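Long-range contact in GCN5-related N-acetyltransferase (Kribbella flavida, PDB 4MY0), which probably transfers an acetyl group from acetyl-coenzyme A to an amine, perhaps on an aminoglycoside: residues L54-I68 and V99-S111. Residues are numbered along the deposited sequence; the frame is centred on the assembly and turned at random. Where two conformers were deposited one is given.
Sequences LGVVSGDEVVAAARI and VGSLLMRGVLERS. With AC8 ([(2R,3R,4R,5R)-5-(6-amino-9H-purin-9-yl)-3,4-bis(phosphonooxy)tetrahydrofuran-2-yl]methyl (3R)-3-hydroxy-2,2-dimethyl-4-oxo-4-({3-oxo-3-[(2-sulfanylethyl)amino]propyl}amino)butyl dihydrogen diphosphate), chain L.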
loop_
_atom_site.group_PDB
_atom_site.type_symbol
_atom_site.label_atom_id
_atom_site.label_comp_id
_atom_site.label_asym_id
_atom_site.label_seq_id
_atom_site.Cartn_x
_atom_site.Cartn_y
_atom_site.Cartn_z
ATOM N N LEU C 54 31.976 27.090 2.844
ATOM C CA LEU C 54 31.581 28.437 3.241
ATOM C C LEU C 54 30.457 28.413 4.269
ATOM O O LEU C 54 29.677 27.460 4.333
ATOM C CB LEU C 54 31.164 29.259 2.024
ATOM C CG LEU C 54 32.336 29.595 1.093
ATOM C CD1 LEU C 54 31.828 30.155 -0.180
ATOM C CD2 LEU C 54 33.256 30.596 1.746
ATOM N N GLY C 55 30.381 29.458 5.083
ATOM C CA GLY C 55 29.299 29.552 6.043
ATOM C C GLY C 55 28.899 30.986 6.315
ATOM O O GLY C 55 29.576 31.929 5.879
ATOM N N VAL C 56 27.780 31.146 7.018
ATOM C CA VAL C 56 27.399 32.444 7.555
ATOM C C VAL C 56 27.382 32.335 9.074
ATOM O O VAL C 56 26.850 31.355 9.608
ATOM C CB VAL C 56 26.015 32.886 7.070
ATOM C CG1 VAL C 56 25.568 34.137 7.839
ATOM C CG2 VAL C 56 26.050 33.166 5.573
ATOM N N VAL C 57 27.992 33.297 9.775
ATOM C CA VAL C 57 27.844 33.343 11.229
ATOM C C VAL C 57 27.053 34.569 11.664
ATOM O O VAL C 57 26.940 35.547 10.914
ATOM C CB VAL C 57 29.189 33.340 11.997
ATOM C CG1 VAL C 57 29.971 32.057 11.735
ATOM C CG2 VAL C 57 30.016 34.597 11.673
ATOM N N SER C 58 26.487 34.483 12.869
ATOM C CA SER C 58 25.925 35.625 13.581
ATOM C C SER C 58 26.663 35.694 14.914
ATOM O O SER C 58 26.485 34.823 15.779
ATOM C CB SER C 58 24.424 35.431 13.812
ATOM O OG SER C 58 23.844 36.576 14.420
ATOM N N GLY C 59 27.501 36.714 15.084
ATOM C CA GLY C 59 28.432 36.723 16.196
ATOM C C GLY C 59 29.423 35.607 15.933
ATOM O O GLY C 59 30.096 35.615 14.897
ATOM N N ASP C 60 29.500 34.636 16.843
ATOM C CA ASP C 60 30.296 33.433 16.595
ATOM C C ASP C 60 29.450 32.149 16.510
ATOM O O ASP C 60 29.968 31.041 16.648
ATOM C CB ASP C 60 31.434 33.290 17.618
ATOM C CG ASP C 60 30.957 33.426 19.049
ATOM O OD1 ASP C 60 30.388 32.445 19.577
ATOM O OD2 ASP C 60 31.161 34.508 19.647
ATOM N N GLU C 61 28.151 32.297 16.270
ATOM C CA GLU C 61 27.298 31.134 16.043
ATOM C C GLU C 61 27.144 30.859 14.537
ATOM O O GLU C 61 26.801 31.767 13.767
ATOM C CB GLU C 61 25.922 31.356 16.670
ATOM C CG GLU C 61 25.316 30.114 17.290
ATOM C CD GLU C 61 25.908 29.800 18.659
ATOM O OE1 GLU C 61 25.848 30.672 19.555
ATOM O OE2 GLU C 61 26.437 28.681 18.836
ATOM N N VAL C 62 27.399 29.618 14.116
ATOM C CA VAL C 62 27.203 29.229 12.715
ATOM C C VAL C 62 25.706 29.155 12.434
ATOM O O VAL C 62 24.964 28.496 13.140
ATOM C CB VAL C 62 27.879 27.884 12.371
ATOM C CG1 VAL C 62 27.450 27.415 10.978
ATOM C CG2 VAL C 62 29.406 28.000 12.449
ATOM N N VAL C 63 25.262 29.839 11.395
ATOM C CA VAL C 63 23.831 29.975 11.128
ATOM C C VAL C 63 23.477 29.380 9.743
ATOM O O VAL C 63 22.313 29.066 9.443
ATOM C CB VAL C 63 23.490 31.482 11.292
ATOM C CG1 VAL C 63 22.456 31.961 10.326
ATOM C CG2 VAL C 63 23.133 31.787 12.755
ATOM N N ALA C 64 24.498 29.190 8.910
ATOM C CA ALA C 64 24.298 28.640 7.560
ATOM C C ALA C 64 25.605 28.082 7.001
ATOM O O ALA C 64 26.698 28.489 7.419
ATOM C CB ALA C 64 23.725 29.709 6.617
ATOM N N ALA C 65 25.513 27.142 6.067
ATOM C CA ALA C 65 26.734 26.546 5.512
ATOM C C ALA C 65 26.475 25.907 4.155
ATOM O O ALA C 65 25.357 25.503 3.862
ATOM C CB ALA C 65 27.328 25.510 6.492
ATOM N N ALA C 66 27.515 25.830 3.332
ATOM C CA ALA C 66 27.430 25.198 2.019
ATOM C C ALA C 66 28.826 24.798 1.617
ATOM O O ALA C 66 29.808 25.437 2.027
ATOM C CB ALA C 66 26.854 26.153 0.989
ATOM N N ARG C 67 28.942 23.736 0.832
ATOM C CA ARG C 67 30.261 23.333 0.359
ATOM C C ARG C 67 30.318 23.193 -1.160
ATOM O O ARG C 67 29.288 23.093 -1.838
ATOM C CB ARG C 67 30.751 22.063 1.073
ATOM C CG ARG C 67 29.908 20.837 0.834
ATOM C CD ARG C 67 30.138 19.772 1.914
ATOM N NE ARG C 67 28.879 19.115 2.254
ATOM C CZ ARG C 67 28.459 17.967 1.730
ATOM N NH1 ARG C 67 27.290 17.471 2.103
ATOM N NH2 ARG C 67 29.200 17.311 0.838
ATOM N N ILE C 68 31.538 23.205 -1.681
ATOM C CA ILE C 68 31.770 23.177 -3.112
ATOM C C ILE C 68 32.604 21.959 -3.502
ATOM O O ILE C 68 33.765 21.868 -3.123
ATOM C CB ILE C 68 32.544 24.442 -3.529
ATOM C CG1 ILE C 68 31.788 25.691 -3.088
ATOM C CG2 ILE C 68 32.785 24.479 -5.044
ATOM C CD1 ILE C 68 32.552 26.962 -3.363
ATOM N N VAL C 99 19.613 35.142 4.414
ATOM C CA VAL C 99 20.855 34.456 4.784
ATOM C C VAL C 99 21.360 33.449 3.720
ATOM O O VAL C 99 22.539 33.470 3.331
ATOM C CB VAL C 99 20.737 33.807 6.176
ATOM C CG1 VAL C 99 21.996 32.984 6.517
ATOM C CG2 VAL C 99 20.484 34.895 7.232
ATOM N N GLY C 100 20.478 32.584 3.244
ATOM C CA GLY C 100 20.836 31.646 2.186
ATOM C C GLY C 100 21.363 32.326 0.929
ATOM O O GLY C 100 22.271 31.814 0.273
ATOM N N SER C 101 20.796 33.482 0.594
ATOM C CA SER C 101 21.231 34.252 -0.570
ATOM C C SER C 101 22.605 34.868 -0.345
ATOM O O SER C 101 23.426 34.950 -1.266
ATOM C CB SER C 101 20.215 35.365 -0.876
ATOM O OG SER C 101 18.990 34.815 -1.327
ATOM N N LEU C 102 22.853 35.313 0.880
ATOM C CA LEU C 102 24.149 35.897 1.225
ATOM C C LEU C 102 25.212 34.788 1.143
ATOM O O LEU C 102 26.300 34.988 0.601
ATOM C CB LEU C 102 24.066 36.527 2.624
ATOM C CG LEU C 102 25.166 37.340 3.330
ATOM C CD1 LEU C 102 26.081 36.436 4.061
ATOM C CD2 LEU C 102 25.971 38.268 2.391
ATOM N N LEU C 103 24.869 33.617 1.664
ATOM C CA LEU C 103 25.727 32.440 1.607
ATOM C C LEU C 103 26.055 32.095 0.161
ATOM O O LEU C 103 27.214 31.908 -0.195
ATOM C CB LEU C 103 24.982 31.238 2.200
ATOM C CG LEU C 103 25.709 30.067 2.870
ATOM C CD1 LEU C 103 24.938 28.758 2.685
ATOM C CD2 LEU C 103 27.164 29.919 2.469
HETATM N N MSE C 104 25.015 31.960 -0.658
HETATM C CA MSE C 104 25.195 31.486 -2.032
HETATM C C MSE C 104 25.967 32.494 -2.906
HETATM O O MSE C 104 26.736 32.103 -3.791
HETATM C CB MSE C 104 23.845 31.155 -2.644
HETATM C CG MSE C 104 23.197 29.868 -2.111
HETATM SE SE MSE C 104 24.365 28.332 -2.565
HETATM C CE MSE C 104 24.571 28.687 -4.501
ATOM N N ARG C 105 25.780 33.788 -2.659
ATOM C CA ARG C 105 26.604 34.776 -3.353
ATOM C C ARG C 105 28.077 34.602 -2.996
ATOM O O ARG C 105 28.943 34.721 -3.865
ATOM C CB ARG C 105 26.136 36.199 -3.066
ATOM C CG ARG C 105 24.823 36.510 -3.766
ATOM C CD ARG C 105 24.311 37.894 -3.435
ATOM N NE ARG C 105 22.913 38.029 -3.847
ATOM C CZ ARG C 105 21.909 38.273 -3.007
ATOM N NH1 ARG C 105 22.152 38.427 -1.709
ATOM N NH2 ARG C 105 20.665 38.377 -3.464
ATOM N N GLY C 106 28.358 34.302 -1.725
ATOM C CA GLY C 106 29.721 34.012 -1.306
ATOM C C GLY C 106 30.218 32.743 -1.981
ATOM O O GLY C 106 31.383 32.653 -2.372
ATOM N N VAL C 107 29.327 31.766 -2.128
ATOM C CA VAL C 107 29.664 30.518 -2.806
ATOM C C VAL C 107 30.020 30.731 -4.285
ATOM O O VAL C 107 31.024 30.195 -4.782
ATOM C CB VAL C 107 28.537 29.470 -2.662
ATOM C CG1 VAL C 107 28.715 28.350 -3.669
ATOM C CG2 VAL C 107 28.501 28.907 -1.252
ATOM N N LEU C 108 29.214 31.521 -4.985
ATOM C CA LEU C 108 29.497 31.820 -6.387
ATOM C C LEU C 108 30.809 32.569 -6.523
ATOM O O LEU C 108 31.593 32.316 -7.439
ATOM C CB LEU C 108 28.380 32.652 -6.997
ATOM C CG LEU C 108 27.038 31.951 -7.207
ATOM C CD1 LEU C 108 26.092 32.870 -7.961
ATOM C CD2 LEU C 108 27.199 30.637 -7.943
ATOM N N GLU C 109 31.055 33.500 -5.616
ATOM C CA GLU C 109 32.301 34.253 -5.671
ATOM C C GLU C 109 33.517 33.343 -5.446
ATOM O O GLU C 109 34.507 33.424 -6.183
ATOM C CB GLU C 109 32.278 35.411 -4.670
ATOM C CG GLU C 109 33.333 36.461 -4.973
ATOM C CD GLU C 109 33.314 36.889 -6.439
ATOM O OE1 GLU C 109 32.212 37.145 -6.982
ATOM O OE2 GLU C 109 34.401 36.959 -7.058
ATOM N N ARG C 110 33.438 32.459 -4.453
ATOM C CA ARG C 110 34.545 31.526 -4.196
ATOM C C ARG C 110 34.762 30.627 -5.420
ATOM O O ARG C 110 35.895 30.414 -5.859
ATOM C CB ARG C 110 34.268 30.683 -2.941
ATOM C CG ARG C 110 35.348 29.635 -2.618
ATOM C CD ARG C 110 36.738 30.273 -2.424
ATOM N NE ARG C 110 36.712 31.371 -1.457
ATOM C CZ ARG C 110 36.735 31.210 -0.136
ATOM N NH1 ARG C 110 36.791 29.990 0.393
ATOM N NH2 ARG C 110 36.698 32.267 0.664
ATOM N N SER C 111 33.671 30.119 -5.987
ATOM C CA SER C 111 33.776 29.296 -7.200
ATOM C C SER C 111 34.471 30.021 -8.367
ATOM O O SER C 111 35.319 29.435 -9.039
ATOM C CB SER C 111 32.410 28.780 -7.624
ATOM O OG SER C 111 31.816 27.989 -6.595
HETATM N N1A AC8 L . 9.824 27.675 -0.494
HETATM O O1A AC8 L . 17.873 34.022 1.013
HETATM P P1A AC8 L . 16.506 33.558 1.493
HETATM C C1B AC8 L . 12.674 31.871 -1.193
HETATM S S1P AC8 L . 19.214 22.732 -1.816
HETATM C C2A AC8 L . 9.634 28.685 -1.363
HETATM O O2A AC8 L . 15.933 34.220 2.714
HETATM P P2A AC8 L . 16.917 31.125 2.976
HETATM C C2B AC8 L . 12.472 33.169 -0.446
HETATM O O2B AC8 L . 11.080 33.510 -0.419
HETATM O O2C AC8 L . 11.247 35.572 1.000
HETATM C C2P AC8 L . 18.520 23.553 -0.338
HETATM N N3A AC8 L . 10.489 29.718 -1.402
HETATM O O3A AC8 L . 16.610 31.969 1.641
HETATM C C3B AC8 L . 13.303 34.140 -1.291
HETATM O O3B AC8 L . 12.558 34.492 -2.461
HETATM P P3B AC8 L . 11.745 35.881 -2.681
HETATM O O3C AC8 L . 10.586 33.365 2.006
HETATM C C3P AC8 L . 18.829 22.542 0.743
HETATM C C4A AC8 L . 11.560 29.743 -0.562
HETATM O O4A AC8 L . 17.936 31.868 3.813
HETATM C C4B AC8 L . 14.451 33.300 -1.818
HETATM O O4B AC8 L . 14.012 31.941 -1.705
HETATM O O4C AC8 L . 8.992 34.542 0.444
HETATM P P4C AC8 L . 10.429 34.310 0.845
HETATM N N4P AC8 L . 18.378 22.844 2.099
HETATM C C5A AC8 L . 11.776 28.707 0.333
HETATM O O5A AC8 L . 15.604 30.701 3.568
HETATM C C5B AC8 L . 15.741 33.486 -1.025
HETATM O O5B AC8 L . 15.394 33.671 0.342
HETATM C C5P AC8 L . 17.146 22.845 2.594
HETATM O O5P AC8 L . 16.171 22.645 1.876
HETATM C C6A AC8 L . 10.875 27.648 0.355
HETATM N N6A AC8 L . 11.041 26.613 1.219
HETATM O O6A AC8 L . 17.602 29.819 2.343
HETATM C C6P AC8 L . 17.036 23.089 4.081
HETATM N N7A AC8 L . 12.895 28.995 1.041
HETATM O O7A AC8 L . 10.881 36.099 -1.461
HETATM C C7P AC8 L . 15.787 23.851 4.546
HETATM C C8A AC8 L . 13.366 30.183 0.583
HETATM O O8A AC8 L . 12.829 36.924 -2.866
HETATM N N8P AC8 L . 15.884 25.215 4.019
HETATM N N9A AC8 L . 12.538 30.635 -0.382
HETATM O O9A AC8 L . 10.932 35.593 -3.925
HETATM C C9P AC8 L . 16.884 26.082 4.164
HETATM O O9P AC8 L . 17.871 25.789 4.818
HETATM C CAP AC8 L . 16.775 27.455 3.521
HETATM O OAP AC8 L . 15.444 27.954 3.659
HETATM C CBP AC8 L . 17.129 27.480 2.028
HETATM C CCP AC8 L . 16.884 28.905 1.508
HETATM C CDP AC8 L . 18.598 27.122 1.826
HETATM C CEP AC8 L . 16.262 26.518 1.233
#
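L54 opens the packing of a GNAT-fold β-hairpin, strands 54-58 and 61-68, against the pyrophosphate-binding helix 99-111. With CG anti to its carbonyl carbon (chi1 -69°), L54 lowers CD1 onto the helix backbone, a tight 3.4 Å from V107 CA, while CD2 lies over one face of the R110 guanidinium, whose NH2 forms a salt bridge with D12 and NH1 is hydrogen-bonded to G51 O. V56 splits its methyls: CG1 meets V99 CG1, whereas CG2 rests 3.6 Å from L102 CD1 and also meets L103 CB. Beyond the type II' turn, V63 and A64 both face V56 in a classic β bulge, and A64 CB approaches V99 CG1 to 3.7 Å. At this helix end the G100 and S101 amides and S101 OG bind the pyrophosphate of the coenzyme A-like AC8, G100 N reaching O4A at 2.7 Å. L103 spans both strands, CD1 3.5 Å from A65 O and CD2 near L54 O. A66 CB touches both L103 CD1 and V107 CG2. I68 CD1 meets V107 O, R110 CG and S111 OG; an alanine here would probably open a gap beside V107 CG1 and deprive S111 OG of its methyl contact. That OG donates to V107 O from above the carbonyl plane, at 3.0 Å, on the face opposite S111 N.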